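Local coordinates for serine protease inhibitor 1 (Coprinopsis cinerea, PDB 3VWC), which probably inhibits serine-type endopeptidases, as a beta-trefoil protein of the I66 inhibitor family, at residues Val9-Asn14 and Trp108-Asp113; Leu16-Pro21 and Asn44-Glu49; Val64-Gly69 and Lys82-Thr87; Lys70-Leu75 and Leu117-Val122; Val96-Asn101 and Thr138-Phe143. All coordinates share one frame; numbering follows the deposited sequence.

Interaction 1 (Val9-Asn14 and Trp108-Asp113); sequences VTSKVN and WVVPAD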
# COMPACT_ATOMS: atom_id res chain seq x y z
N VAL A 9 1.30 7.08 -4.61
CA VAL A 9 0.24 6.09 -4.39
C VAL A 9 -0.96 6.71 -3.69
O VAL A 9 -0.79 7.31 -2.64
CB VAL A 9 0.76 4.90 -3.55
CG1 VAL A 9 -0.33 3.85 -3.33
CG2 VAL A 9 1.99 4.31 -4.17
N THR A 10 -2.16 6.62 -4.28
CA THR A 10 -3.37 7.11 -3.61
C THR A 10 -4.39 5.99 -3.48
O THR A 10 -4.35 5.00 -4.21
CB THR A 10 -4.05 8.22 -4.42
OG1 THR A 10 -4.24 7.76 -5.79
CG2 THR A 10 -3.16 9.46 -4.42
N SER A 11 -5.23 6.12 -2.47
CA SER A 11 -6.38 5.23 -2.24
C SER A 11 -7.57 5.59 -3.10
O SER A 11 -7.96 6.73 -3.15
CB SER A 11 -6.78 5.30 -0.78
OG SER A 11 -8.04 4.66 -0.54
N LYS A 12 -8.20 4.61 -3.75
CA LYS A 12 -9.38 4.89 -4.54
C LYS A 12 -10.59 5.26 -3.67
O LYS A 12 -11.55 5.82 -4.18
CB LYS A 12 -9.73 3.67 -5.41
CG LYS A 12 -8.80 3.50 -6.65
CD LYS A 12 -9.16 4.44 -7.81
CE LYS A 12 -10.24 3.86 -8.66
NZ LYS A 12 -10.74 4.92 -9.58
N VAL A 13 -10.53 4.94 -2.37
CA VAL A 13 -11.64 5.30 -1.44
C VAL A 13 -11.83 6.82 -1.41
O VAL A 13 -12.97 7.32 -1.40
CB VAL A 13 -11.30 4.88 0.00
CG1 VAL A 13 -12.34 5.46 1.03
CG2 VAL A 13 -11.31 3.40 0.04
N ASN A 14 -10.74 7.54 -1.32
CA ASN A 14 -10.85 8.96 -0.94
C ASN A 14 -9.93 9.85 -1.74
O ASN A 14 -9.96 11.08 -1.60
CB ASN A 14 -10.65 9.10 0.58
CG ASN A 14 -9.44 8.34 1.07
OD1 ASN A 14 -8.44 8.30 0.39
ND2 ASN A 14 -9.57 7.71 2.23
N TRP A 108 -3.73 -4.95 0.91
CA TRP A 108 -3.92 -3.62 1.47
C TRP A 108 -5.41 -3.28 1.42
O TRP A 108 -6.05 -3.41 0.35
CB TRP A 108 -3.15 -2.59 0.69
CG TRP A 108 -1.64 -2.63 0.75
CD1 TRP A 108 -0.84 -3.64 1.26
CD2 TRP A 108 -0.79 -1.65 0.23
NE1 TRP A 108 0.48 -3.29 1.11
CE2 TRP A 108 0.55 -2.10 0.44
CE3 TRP A 108 -1.01 -0.42 -0.46
CZ2 TRP A 108 1.65 -1.35 0.00
CZ3 TRP A 108 0.11 0.34 -0.88
CH2 TRP A 108 1.43 -0.13 -0.62
N VAL A 109 -5.90 -2.68 2.51
CA VAL A 109 -7.29 -2.23 2.59
C VAL A 109 -7.37 -0.88 3.33
O VAL A 109 -6.81 -0.69 4.44
CB VAL A 109 -8.19 -3.25 3.34
CG1 VAL A 109 -9.62 -2.73 3.48
CG2 VAL A 109 -8.19 -4.60 2.62
N VAL A 110 -7.99 0.12 2.69
CA VAL A 110 -8.30 1.39 3.38
C VAL A 110 -9.82 1.34 3.62
O VAL A 110 -10.60 1.31 2.65
CB VAL A 110 -7.94 2.59 2.48
CG1 VAL A 110 -8.51 3.94 3.08
CG2 VAL A 110 -6.46 2.68 2.37
N PRO A 111 -10.26 1.28 4.89
CA PRO A 111 -11.72 1.23 5.11
C PRO A 111 -12.44 2.43 4.51
O PRO A 111 -11.91 3.56 4.44
CB PRO A 111 -11.86 1.26 6.64
CG PRO A 111 -10.53 0.82 7.19
CD PRO A 111 -9.49 1.26 6.17
N ALA A 112 -13.71 2.22 4.15
CA ALA A 112 -14.44 3.27 3.42
C ALA A 112 -14.63 4.50 4.25
O ALA A 112 -14.66 5.63 3.73
CB ALA A 112 -15.75 2.75 2.87
N ASP A 113 -14.68 4.30 5.57
CA ASP A 113 -14.84 5.42 6.51
C ASP A 113 -13.49 5.93 7.07
O ASP A 113 -13.47 6.57 8.15
CB ASP A 113 -15.83 5.03 7.63
CG ASP A 113 -15.25 4.02 8.60
OD1 ASP A 113 -15.74 3.95 9.75
OD2 ASP A 113 -14.38 3.25 8.18
O HOH W 1 -12.41 7.63 3.85

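Interaction 2 (Leu16-Pro21 and Asn44-Glu49); sequences LHVGRP and NSWVVE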
# COMPACT_ATOMS: atom_id res chain seq x y z
N LEU A 16 -6.84 10.13 -1.32
CA LEU A 16 -5.73 10.58 -0.44
C LEU A 16 -4.46 9.75 -0.69
O LEU A 16 -4.53 8.57 -1.04
CB LEU A 16 -6.14 10.50 1.02
CG LEU A 16 -7.27 11.47 1.40
CD1 LEU A 16 -7.70 11.32 2.83
CD2 LEU A 16 -6.92 12.92 1.02
N HIS A 17 -3.31 10.40 -0.63
CA HIS A 17 -2.04 9.69 -0.69
C HIS A 17 -1.94 8.74 0.47
O HIS A 17 -2.43 9.01 1.57
CB HIS A 17 -0.87 10.67 -0.67
CG HIS A 17 -0.70 11.44 -1.95
ND1 HIS A 17 0.42 11.33 -2.75
CD2 HIS A 17 -1.55 12.25 -2.61
CE1 HIS A 17 0.27 12.10 -3.81
NE2 HIS A 17 -0.92 12.65 -3.76
N VAL A 18 -1.25 7.64 0.23
CA VAL A 18 -0.86 6.67 1.24
C VAL A 18 0.64 6.78 1.54
O VAL A 18 1.45 6.94 0.61
CB VAL A 18 -1.20 5.29 0.64
CG1 VAL A 18 -0.74 4.16 1.54
CG2 VAL A 18 -2.70 5.21 0.34
N GLY A 19 1.02 6.77 2.82
CA GLY A 19 2.45 6.79 3.13
C GLY A 19 2.66 7.23 4.56
O GLY A 19 1.90 6.84 5.46
N ARG A 20 3.71 8.03 4.80
CA ARG A 20 4.11 8.38 6.14
C ARG A 20 4.06 9.88 6.29
O ARG A 20 4.44 10.62 5.38
CB ARG A 20 5.50 7.79 6.43
CG ARG A 20 5.51 6.29 6.61
CD ARG A 20 6.91 5.66 6.46
NE ARG A 20 7.78 6.07 7.59
CZ ARG A 20 9.08 5.79 7.67
NH1 ARG A 20 9.70 5.11 6.71
NH2 ARG A 20 9.78 6.23 8.72
N PRO A 21 3.61 10.35 7.47
CA PRO A 21 3.46 11.80 7.69
C PRO A 21 4.80 12.47 8.00
O PRO A 21 5.80 11.78 8.16
CB PRO A 21 2.57 11.85 8.94
CG PRO A 21 2.94 10.66 9.71
CD PRO A 21 3.15 9.57 8.63
N ASN A 44 6.56 11.19 -0.16
CA ASN A 44 5.90 9.88 -0.17
C ASN A 44 5.83 9.29 -1.54
O ASN A 44 4.88 8.57 -1.87
CB ASN A 44 4.50 9.94 0.45
CG ASN A 44 4.54 9.88 1.94
OD1 ASN A 44 4.96 8.87 2.50
ND2 ASN A 44 4.32 11.04 2.59
N SER A 45 6.87 9.51 -2.32
CA SER A 45 7.09 8.66 -3.50
C SER A 45 7.65 7.33 -3.05
O SER A 45 8.70 7.23 -2.40
CB SER A 45 8.02 9.34 -4.51
OG SER A 45 7.43 10.53 -5.01
N TRP A 46 6.89 6.30 -3.34
CA TRP A 46 7.27 4.96 -3.01
C TRP A 46 8.26 4.47 -4.03
O TRP A 46 8.21 4.87 -5.19
CB TRP A 46 5.99 4.10 -3.06
CG TRP A 46 5.03 4.32 -1.91
CD1 TRP A 46 4.31 5.45 -1.64
CD2 TRP A 46 4.67 3.36 -0.92
NE1 TRP A 46 3.47 5.22 -0.55
CE2 TRP A 46 3.73 3.99 -0.04
CE3 TRP A 46 5.15 2.08 -0.59
CZ2 TRP A 46 3.16 3.32 1.04
CZ3 TRP A 46 4.55 1.39 0.48
CH2 TRP A 46 3.57 2.02 1.29
N VAL A 47 9.15 3.59 -3.61
CA VAL A 47 9.98 2.87 -4.56
C VAL A 47 9.51 1.41 -4.64
O VAL A 47 9.36 0.70 -3.62
CB VAL A 47 11.46 2.96 -4.17
CG1 VAL A 47 12.31 2.09 -5.12
CG2 VAL A 47 11.89 4.39 -4.21
N VAL A 48 9.29 0.97 -5.87
CA VAL A 48 8.83 -0.38 -6.15
C VAL A 48 9.96 -1.17 -6.82
O VAL A 48 10.49 -0.74 -7.83
CB VAL A 48 7.63 -0.37 -7.10
CG1 VAL A 48 7.24 -1.81 -7.44
CG2 VAL A 48 6.43 0.39 -6.44
N GLU A 49 10.40 -2.24 -6.16
CA GLU A 49 11.50 -3.06 -6.63
C GLU A 49 10.98 -4.46 -6.89
O GLU A 49 10.27 -5.04 -6.09
CB GLU A 49 12.63 -3.14 -5.59
CG GLU A 49 13.24 -1.80 -5.20
CD GLU A 49 14.58 -1.52 -5.86
OE1 GLU A 49 14.98 -2.29 -6.76
OE2 GLU A 49 15.15 -0.44 -5.60
O HOH W 2 2.17 8.23 -2.04

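Interaction 3 (Val64-Gly69 and Lys82-Thr87); sequences VAPQEG and KKWIVT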
# COMPACT_ATOMS: atom_id res chain seq x y z
N VAL A 64 7.78 -2.10 3.40
CA VAL A 64 6.57 -2.31 4.19
C VAL A 64 6.18 -3.77 4.33
O VAL A 64 6.51 -4.62 3.47
CB VAL A 64 5.40 -1.43 3.69
CG1 VAL A 64 5.76 0.01 3.58
CG2 VAL A 64 4.93 -1.83 2.26
N ALA A 65 5.51 -4.09 5.43
CA ALA A 65 5.22 -5.43 5.81
C ALA A 65 3.99 -5.41 6.72
O ALA A 65 3.73 -4.38 7.38
CB ALA A 65 6.45 -6.03 6.54
N PRO A 66 3.27 -6.51 6.79
CA PRO A 66 2.05 -6.63 7.58
C PRO A 66 2.37 -7.09 8.99
O PRO A 66 3.32 -7.85 9.19
CB PRO A 66 1.25 -7.72 6.83
CG PRO A 66 2.34 -8.61 6.21
CD PRO A 66 3.50 -7.66 5.88
N GLN A 67 1.63 -6.58 9.97
CA GLN A 67 1.78 -7.05 11.34
C GLN A 67 0.46 -6.82 12.06
O GLN A 67 -0.11 -5.74 11.99
CB GLN A 67 2.93 -6.31 12.01
CG GLN A 67 3.15 -6.67 13.47
CD GLN A 67 4.30 -5.92 14.06
OE1 GLN A 67 5.46 -6.29 13.83
NE2 GLN A 67 4.02 -4.76 14.67
N GLU A 68 -0.13 -7.90 12.57
CA GLU A 68 -1.39 -7.85 13.28
C GLU A 68 -2.42 -7.08 12.48
O GLU A 68 -3.10 -6.19 13.02
CB GLU A 68 -1.23 -7.26 14.68
CG GLU A 68 -0.44 -8.16 15.66
CD GLU A 68 -0.41 -7.57 17.08
OE1 GLU A 68 0.11 -6.45 17.29
OE2 GLU A 68 -0.99 -8.20 17.99
N GLY A 69 -2.52 -7.40 11.20
CA GLY A 69 -3.61 -6.86 10.39
C GLY A 69 -3.43 -5.45 9.85
O GLY A 69 -4.37 -4.87 9.32
N LYS A 82 7.80 -9.38 3.53
CA LYS A 82 7.99 -8.14 2.83
C LYS A 82 7.69 -8.18 1.33
O LYS A 82 7.83 -7.20 0.66
CB LYS A 82 9.42 -7.61 3.02
CG LYS A 82 9.79 -7.40 4.46
CD LYS A 82 11.07 -6.58 4.57
CE LYS A 82 11.53 -6.49 6.02
NZ LYS A 82 12.99 -6.23 6.09
N LYS A 83 7.28 -9.33 0.82
CA LYS A 83 7.04 -9.45 -0.63
C LYS A 83 5.54 -9.31 -0.93
O LYS A 83 4.71 -9.85 -0.23
CB LYS A 83 7.50 -10.85 -1.11
CG LYS A 83 9.00 -10.99 -1.35
CD LYS A 83 9.31 -12.44 -1.82
CE LYS A 83 10.78 -12.64 -2.19
NZ LYS A 83 11.01 -13.79 -3.14
N TRP A 84 5.25 -8.52 -1.96
CA TRP A 84 3.85 -8.19 -2.39
C TRP A 84 3.63 -8.51 -3.86
O TRP A 84 4.54 -8.32 -4.71
CB TRP A 84 3.61 -6.68 -2.19
CG TRP A 84 3.80 -6.26 -0.75
CD1 TRP A 84 4.97 -5.83 -0.18
CD2 TRP A 84 2.84 -6.33 0.31
NE1 TRP A 84 4.77 -5.58 1.16
CE2 TRP A 84 3.47 -5.88 1.49
CE3 TRP A 84 1.48 -6.71 0.36
CZ2 TRP A 84 2.83 -5.83 2.72
CZ3 TRP A 84 0.81 -6.66 1.62
CH2 TRP A 84 1.50 -6.17 2.78
N ILE A 85 2.41 -8.97 -4.13
CA ILE A 85 1.93 -9.24 -5.50
C ILE A 85 1.11 -8.00 -5.88
O ILE A 85 0.12 -7.64 -5.19
CB ILE A 85 1.07 -10.52 -5.52
CG1 ILE A 85 1.88 -11.74 -5.01
CG2 ILE A 85 0.46 -10.79 -6.94
CD1 ILE A 85 3.13 -12.07 -5.78
N VAL A 86 1.58 -7.30 -6.90
CA VAL A 86 1.00 -6.05 -7.32
C VAL A 86 0.34 -6.27 -8.68
O VAL A 86 1.03 -6.60 -9.65
CB VAL A 86 2.01 -4.91 -7.34
CG1 VAL A 86 1.34 -3.60 -7.73
CG2 VAL A 86 2.72 -4.77 -5.94
N THR A 87 -0.99 -6.16 -8.73
CA THR A 87 -1.68 -6.62 -9.94
C THR A 87 -2.51 -5.47 -10.52
O THR A 87 -3.38 -4.93 -9.82
CB THR A 87 -2.63 -7.76 -9.58
OG1 THR A 87 -1.90 -8.83 -8.91
CG2 THR A 87 -3.21 -8.37 -10.86
O HOH W 3 7.74 -4.46 0.98

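Interaction 4 (Lys70-Leu75 and Leu117-Val122); sequences KLFADL and LQQVEV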
# COMPACT_ATOMS: atom_id res chain seq x y z
N LYS A 70 -2.27 -4.87 10.10
CA LYS A 70 -1.97 -3.51 9.67
C LYS A 70 -0.69 -3.42 8.91
O LYS A 70 0.22 -4.26 9.01
CB LYS A 70 -1.92 -2.57 10.90
CG LYS A 70 -3.16 -2.71 11.80
CD LYS A 70 -4.38 -2.02 11.23
CE LYS A 70 -5.50 -1.90 12.28
NZ LYS A 70 -5.20 -0.88 13.31
N LEU A 71 -0.59 -2.33 8.16
CA LEU A 71 0.59 -2.10 7.29
C LEU A 71 1.61 -1.16 7.90
O LEU A 71 1.26 -0.05 8.32
CB LEU A 71 0.12 -1.55 5.93
CG LEU A 71 1.22 -1.37 4.91
CD1 LEU A 71 1.84 -2.72 4.50
CD2 LEU A 71 0.64 -0.66 3.67
N PHE A 72 2.87 -1.62 8.03
CA PHE A 72 3.94 -0.76 8.61
C PHE A 72 5.16 -0.70 7.72
O PHE A 72 5.39 -1.63 6.96
CB PHE A 72 4.45 -1.36 9.92
CG PHE A 72 3.41 -1.40 11.03
CD1 PHE A 72 3.47 -0.44 12.05
CD2 PHE A 72 2.56 -2.49 11.19
CE1 PHE A 72 2.59 -0.55 13.13
CE2 PHE A 72 1.69 -2.65 12.29
CZ PHE A 72 1.73 -1.67 13.30
N ALA A 73 5.93 0.37 7.88
CA ALA A 73 7.31 0.41 7.43
C ALA A 73 8.24 -0.21 8.48
O ALA A 73 8.11 0.05 9.70
CB ALA A 73 7.70 1.79 7.08
N ASP A 74 9.12 -1.10 8.01
CA ASP A 74 10.05 -1.84 8.90
C ASP A 74 11.35 -1.04 8.99
O ASP A 74 12.08 -0.89 8.01
CB ASP A 74 10.30 -3.27 8.40
CG ASP A 74 11.19 -4.11 9.34
OD1 ASP A 74 11.52 -3.65 10.46
OD2 ASP A 74 11.62 -5.21 8.87
N LEU A 75 11.55 -0.43 10.15
CA LEU A 75 12.74 0.35 10.39
C LEU A 75 13.85 -0.52 10.98
O LEU A 75 15.00 -0.18 10.84
CB LEU A 75 12.42 1.58 11.28
CG LEU A 75 11.97 2.82 10.50
CD1 LEU A 75 10.72 2.54 9.68
CD2 LEU A 75 11.71 4.01 11.44
N LEU A 117 -4.88 10.27 8.47
CA LEU A 117 -3.88 9.67 9.39
C LEU A 117 -4.19 8.23 9.83
O LEU A 117 -3.39 7.58 10.51
CB LEU A 117 -3.53 10.58 10.61
CG LEU A 117 -2.93 11.93 10.23
CD1 LEU A 117 -2.78 12.85 11.47
CD2 LEU A 117 -1.58 11.76 9.57
N GLN A 118 -5.33 7.69 9.41
CA GLN A 118 -5.70 6.35 9.84
C GLN A 118 -4.79 5.34 9.13
O GLN A 118 -4.48 5.53 7.94
CB GLN A 118 -7.17 6.07 9.51
CG GLN A 118 -7.64 4.75 10.12
CD GLN A 118 -9.13 4.56 10.03
OE1 GLN A 118 -9.90 5.55 10.11
NE2 GLN A 118 -9.57 3.33 9.95
N GLN A 119 -4.45 4.25 9.84
CA GLN A 119 -3.49 3.23 9.30
C GLN A 119 -4.13 2.33 8.23
O GLN A 119 -5.28 1.89 8.37
CB GLN A 119 -2.95 2.37 10.43
CG GLN A 119 -1.80 1.48 9.96
CD GLN A 119 -1.06 0.79 11.08
OE1 GLN A 119 0.01 0.21 10.85
NE2 GLN A 119 -1.58 0.87 12.28
N VAL A 120 -3.36 2.05 7.19
CA VAL A 120 -3.77 1.08 6.18
C VAL A 120 -3.79 -0.32 6.79
O VAL A 120 -2.96 -0.68 7.63
CB VAL A 120 -2.79 1.16 5.00
CG1 VAL A 120 -3.11 0.08 3.94
CG2 VAL A 120 -2.87 2.54 4.35
N GLU A 121 -4.83 -1.08 6.43
CA GLU A 121 -5.05 -2.42 6.96
C GLU A 121 -4.50 -3.46 5.98
O GLU A 121 -4.30 -3.15 4.82
CB GLU A 121 -6.53 -2.67 7.26
CG GLU A 121 -6.98 -1.61 8.28
CD GLU A 121 -8.40 -1.77 8.79
OE1 GLU A 121 -9.15 -2.63 8.27
OE2 GLU A 121 -8.77 -0.98 9.69
N VAL A 122 -4.26 -4.67 6.47
CA VAL A 122 -3.90 -5.80 5.62
C VAL A 122 -4.77 -6.98 5.95
O VAL A 122 -4.73 -7.51 7.05
CB VAL A 122 -2.42 -6.17 5.77
CG1 VAL A 122 -2.04 -7.27 4.78
CG2 VAL A 122 -1.51 -4.95 5.58

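Interaction 5 (Val96-Asn101 and Thr138-Phe143); sequences VFTVVN and TELFTF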
# COMPACT_ATOMS: atom_id res chain seq x y z
N VAL A 96 -4.53 1.52 -11.86
CA VAL A 96 -5.13 0.99 -10.63
C VAL A 96 -4.72 -0.47 -10.34
O VAL A 96 -4.71 -1.32 -11.24
CB VAL A 96 -6.67 1.10 -10.70
CG1 VAL A 96 -7.32 0.49 -9.47
CG2 VAL A 96 -7.10 2.58 -10.82
N PHE A 97 -4.38 -0.75 -9.07
CA PHE A 97 -3.80 -2.04 -8.66
C PHE A 97 -4.45 -2.54 -7.40
O PHE A 97 -4.84 -1.73 -6.53
CB PHE A 97 -2.29 -1.83 -8.36
CG PHE A 97 -1.49 -1.45 -9.58
CD1 PHE A 97 -1.41 -0.11 -9.98
CD2 PHE A 97 -0.87 -2.43 -10.34
CE1 PHE A 97 -0.73 0.24 -11.16
CE2 PHE A 97 -0.03 -2.04 -11.42
CZ PHE A 97 0.01 -0.74 -11.84
N THR A 98 -4.38 -3.85 -7.19
CA THR A 98 -4.43 -4.44 -5.83
C THR A 98 -3.01 -4.79 -5.38
O THR A 98 -2.10 -4.97 -6.20
CB THR A 98 -5.29 -5.73 -5.79
OG1 THR A 98 -4.82 -6.61 -6.84
CG2 THR A 98 -6.75 -5.36 -6.10
N VAL A 99 -2.83 -4.85 -4.05
CA VAL A 99 -1.51 -5.15 -3.46
C VAL A 99 -1.75 -6.25 -2.44
O VAL A 99 -2.39 -6.00 -1.40
CB VAL A 99 -0.90 -3.90 -2.76
CG1 VAL A 99 0.48 -4.26 -2.23
CG2 VAL A 99 -0.83 -2.76 -3.74
N VAL A 100 -1.29 -7.49 -2.74
CA VAL A 100 -1.59 -8.66 -1.92
C VAL A 100 -0.31 -9.33 -1.42
O VAL A 100 0.63 -9.50 -2.16
CB VAL A 100 -2.44 -9.70 -2.70
CG1 VAL A 100 -2.73 -10.92 -1.83
CG2 VAL A 100 -3.78 -9.06 -3.05
N ASN A 101 -0.23 -9.61 -0.12
CA ASN A 101 1.04 -10.15 0.38
C ASN A 101 1.30 -11.53 -0.27
O ASN A 101 0.42 -12.39 -0.21
CB ASN A 101 1.00 -10.27 1.92
CG ASN A 101 2.37 -10.38 2.50
OD1 ASN A 101 3.02 -9.36 2.85
ND2 ASN A 101 2.77 -11.61 2.77
N THR A 138 -12.05 0.24 -1.41
CA THR A 138 -11.23 0.02 -0.22
C THR A 138 -9.97 -0.82 -0.51
O THR A 138 -9.01 -0.79 0.26
CB THR A 138 -12.05 -0.73 0.80
OG1 THR A 138 -12.49 -1.93 0.15
CG2 THR A 138 -13.25 0.14 1.24
N GLU A 139 -9.94 -1.52 -1.64
CA GLU A 139 -8.85 -2.46 -1.94
C GLU A 139 -8.08 -2.06 -3.18
O GLU A 139 -7.18 -2.77 -3.60
CB GLU A 139 -9.43 -3.88 -2.15
CG GLU A 139 -10.23 -4.33 -0.91
CD GLU A 139 -10.85 -5.70 -1.06
OE1 GLU A 139 -11.06 -6.08 -2.25
OE2 GLU A 139 -11.24 -6.30 -0.05
N LEU A 140 -8.38 -0.86 -3.70
CA LEU A 140 -7.76 -0.36 -4.95
C LEU A 140 -6.90 0.87 -4.72
O LEU A 140 -7.28 1.78 -3.94
CB LEU A 140 -8.88 -0.05 -5.96
CG LEU A 140 -9.72 -1.31 -6.34
CD1 LEU A 140 -10.83 -0.77 -7.22
CD2 LEU A 140 -8.88 -2.36 -7.11
N PHE A 141 -5.73 0.88 -5.34
CA PHE A 141 -4.77 1.97 -5.21
C PHE A 141 -4.33 2.42 -6.60
O PHE A 141 -4.04 1.59 -7.44
CB PHE A 141 -3.59 1.42 -4.42
CG PHE A 141 -3.98 1.03 -3.04
CD1 PHE A 141 -4.58 -0.21 -2.81
CD2 PHE A 141 -4.04 1.97 -2.02
CE1 PHE A 141 -5.09 -0.55 -1.55
CE2 PHE A 141 -4.51 1.62 -0.78
CZ PHE A 141 -5.09 0.40 -0.54
N THR A 142 -4.15 3.72 -6.77
CA THR A 142 -3.58 4.26 -7.99
C THR A 142 -2.09 4.49 -7.84
O THR A 142 -1.68 5.21 -6.89
CB THR A 142 -4.27 5.56 -8.41
OG1 THR A 142 -5.67 5.33 -8.53
CG2 THR A 142 -3.77 6.06 -9.79
N PHE A 143 -1.27 3.80 -8.61
CA PHE A 143 0.20 3.96 -8.56
C PHE A 143 0.56 4.78 -9.80
O PHE A 143 0.37 4.30 -10.93
CB PHE A 143 0.91 2.62 -8.67
CG PHE A 143 1.03 1.87 -7.38
CD1 PHE A 143 -0.10 1.35 -6.73
CD2 PHE A 143 2.28 1.63 -6.82
CE1 PHE A 143 0.02 0.58 -5.55
CE2 PHE A 143 2.41 0.89 -5.66
CZ PHE A 143 1.29 0.38 -4.99
O HOH W 4 -5.14 -4.20 -2.33

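Interaction 1 (Val9-Asn14 and Trp108-Asp113)
Val13 and Ala112 mark the closest approach of two chain paths that leave their strands in this beta-trefoil, with CA atoms 6.0 Å apart; the backbones do not pair, and the side chains do the joining. Strand 5-11 ends in an ST turn, in which Ser11 OG, anti to its own backbone N (chi1 169°), accepts from Val13 N at 3.1 Å. The same hydroxyl oxygen rests against Val110, 3.7 Å from its CB. Val13 straddles the other chain: CG2 comes within 3.4 Å of Val110 O, while CG1 meets Ala112 O at 3.6 Å. Deeper in the protein, Val9 CG1 touches Trp108 CZ3 at the edge of the indole, near its plane, and that indole also meets the rings of Trp46, Trp84 and Phe141. At the outer end the link is through solvent. Asn14 OD1 accepts from Leu16 N, and its ND2 donates to a water, 3.3 Å away, that in turn donates to Ala112 O at 3.0 Å.

Interaction 2 (Leu16-Pro21 and Asn44-Glu49)
The indole of Trp46 meets Val18 at its edge: Val18 O lies almost in the ring plane and takes the NE1 hydrogen in a nearly straight bond (2.9 Å, 174° at the hydrogen), although NE1 itself stands well above the plane of that carbonyl. Trp46 CG, anti to its carbonyl carbon (chi1 -73°), starts the ring toward this oxygen. Further round, CZ2 touches Val18 CG1 at 4.0 Å, and Gly19 CA approaches obliquely. The second flat group, the amide of Asn44, pairs with the backbone of Arg20 through both of its ends. OD1 accepts from Arg20 N at 2.7 Å, and ND2 donates to Arg20 O at 2.8 Å, with that oxygen close to the amide plane. Between the two groups the chain passes as Gly19, whose CA is 3.3 Å from Asn44 OD1 and whose backbone angles call for glycine. A water lies within hydrogen-bonding distance of Val18 O and Asn44 O and may bridge them. The guanidinium of Arg20 turns away to Glu24 and Cys59 O. In this buried part of the trefoil, Asn44 and Trp46 thus bind the backbone of residues 18-20 in addition to its strand pairing; the two bonds to Arg20, with that from ND2 to Asn41 O, hold the amide's rotation.

Interaction 3 (Val64-Gly69 and Lys82-Thr87)
Lys82 opens the contact against Ala65, the pair whose CA atoms are nearest, 4.9 Å apart; its CG meets Ala65 CB at 4.2 Å before the extended chain leads its ammonium group away, to a weak, long ion pair with Asp74. A water sits 2.8 Å from Lys82 O and is placed to donate to it or to Val64 O. Next, Trp84 makes the largest contribution. Its NE1 donates to Val64 O at 3.0 Å, with the oxygen in the indole plane but the donor high above the plane of the carbonyl. Val64 CG2, between its backbone N and carbonyl carbon, reaches NE1, 3.9 Å away. Trp84 CZ2 lies 3.9 Å from Ala65 CA at the ring edge and touches Pro66 CD at 3.7 Å, which approaches obliquely. Strands 64-67 and 84-87 run at 111° to each other with axes 10.6 Å apart, so the indole spans the gap inside the beta-trefoil. Around it stand Leu57 of strand 54-59, Leu71 of strand 70-73, Val99 of strand 96-101 and, edge-to-face, Trp108.

Interaction 4 (Lys70-Leu75 and Leu117-Val122)
Lys70 and Glu121 form a single backbone bridge, their CA atoms 4.2 Å apart, with one hydrogen bond beside it from Leu71 N to Val120 O (2.9 Å). In the beta-trefoil this short pairing ties strand 70-73, which lies between strands 31-35 and 62-67, to the small sheet of strands 107-109 and 121-123. Gln119 extends across Lys70 toward the ring of Phe72, its amide plane nearly perpendicular to that ring (89°). The two ends of this amide are probably exchanged in the model, which leaves the identity of the outer amide atom over the Phe72 face uncertain. The aliphatic chain of Lys70 lies alongside Glu121, CD meeting CG at 4.0 Å. The ammonium and carboxylate remain apart, with Lys70 NZ 5.1 Å from Glu121 OE2; Glu121 finds its salt-bridge partner in Arg123. On the buried side Leu71 CB touches Val122 CG2 at 3.8 Å. Leu71 also runs beside Val120, pointing the same way: its CG stands anti to the backbone N (chi1 -176°), and from there Leu71 CD2 rests against Val120 CG1 at 3.8 Å.

Interaction 5 (Val96-Asn101 and Thr138-Phe143)
Phe97 and Phe141 make the backbone core of this contact, an antiparallel hydrogen-bonded pair in which Phe97 N donates to Phe141 O (2.9 Å) and Phe141 N returns a bond to Phe97 O (3.0 Å). Val96 and Thr142 form the adjoining non-hydrogen-bonded pair. Weaker CA-H...O contacts flank the two bonds: Val96 CA approaches Phe141 O at 3.4 Å, and Leu140 CA approaches Phe97 O. Beyond Leu140 the chains diverge, and a water takes over, accepting from Val99 N and lying 2.8 Å from Glu139 O, to which it can donate. Apolar contacts fall on both sides of this pairing. On the side of Val96 and Thr142, Val96 CG1 meets Leu140 CB at 3.9 Å. Thr98 CG2, anti to its carbonyl carbon, lies beside Leu140 CD2 (3.8 Å), the two side chains pointing the same way, while Thr98 OG1 is hydrogen-bonded to Gln89 NE2. On the side of Phe97 and Phe141, the aromatic pair of Phe97 and Phe143 is oblique, with planes at 69° and CD1 of each ring 3.8 Å from the other. Val99 CG2 extends this patch, touching Phe143 CE1, and Phe141 turns to Trp108, edge-to-face. Both carbonyls of the central pair therefore accept an N-H and a C-H from the opposing segment, and where direct pairing ends, the buried amide of Val99 is still satisfied through water.

In the fold
The five contacts show how a beta-trefoil closes on itself from distant pieces of chain. Interactions 2 and 3 come in series, both nested within the loop closed by interaction 1; interaction 4 crosses interactions 1, 3 and 5. Their centres lie about 9 to 15 Å apart, the closest being interactions 1 and 5, where strands 5-11 and 141-145 bring the two ends of the chain together. Interactions 2 and 3 stand on opposite sides of the chain's centre, yet Trp46, Trp84 and Trp108 converge between them, so interactions 1, 2 and 3 share one aromatic interior. Strands 62-67 and 70-73 join interactions 3 and 4, and strands 84-88 and 96-101 join 3 and 5.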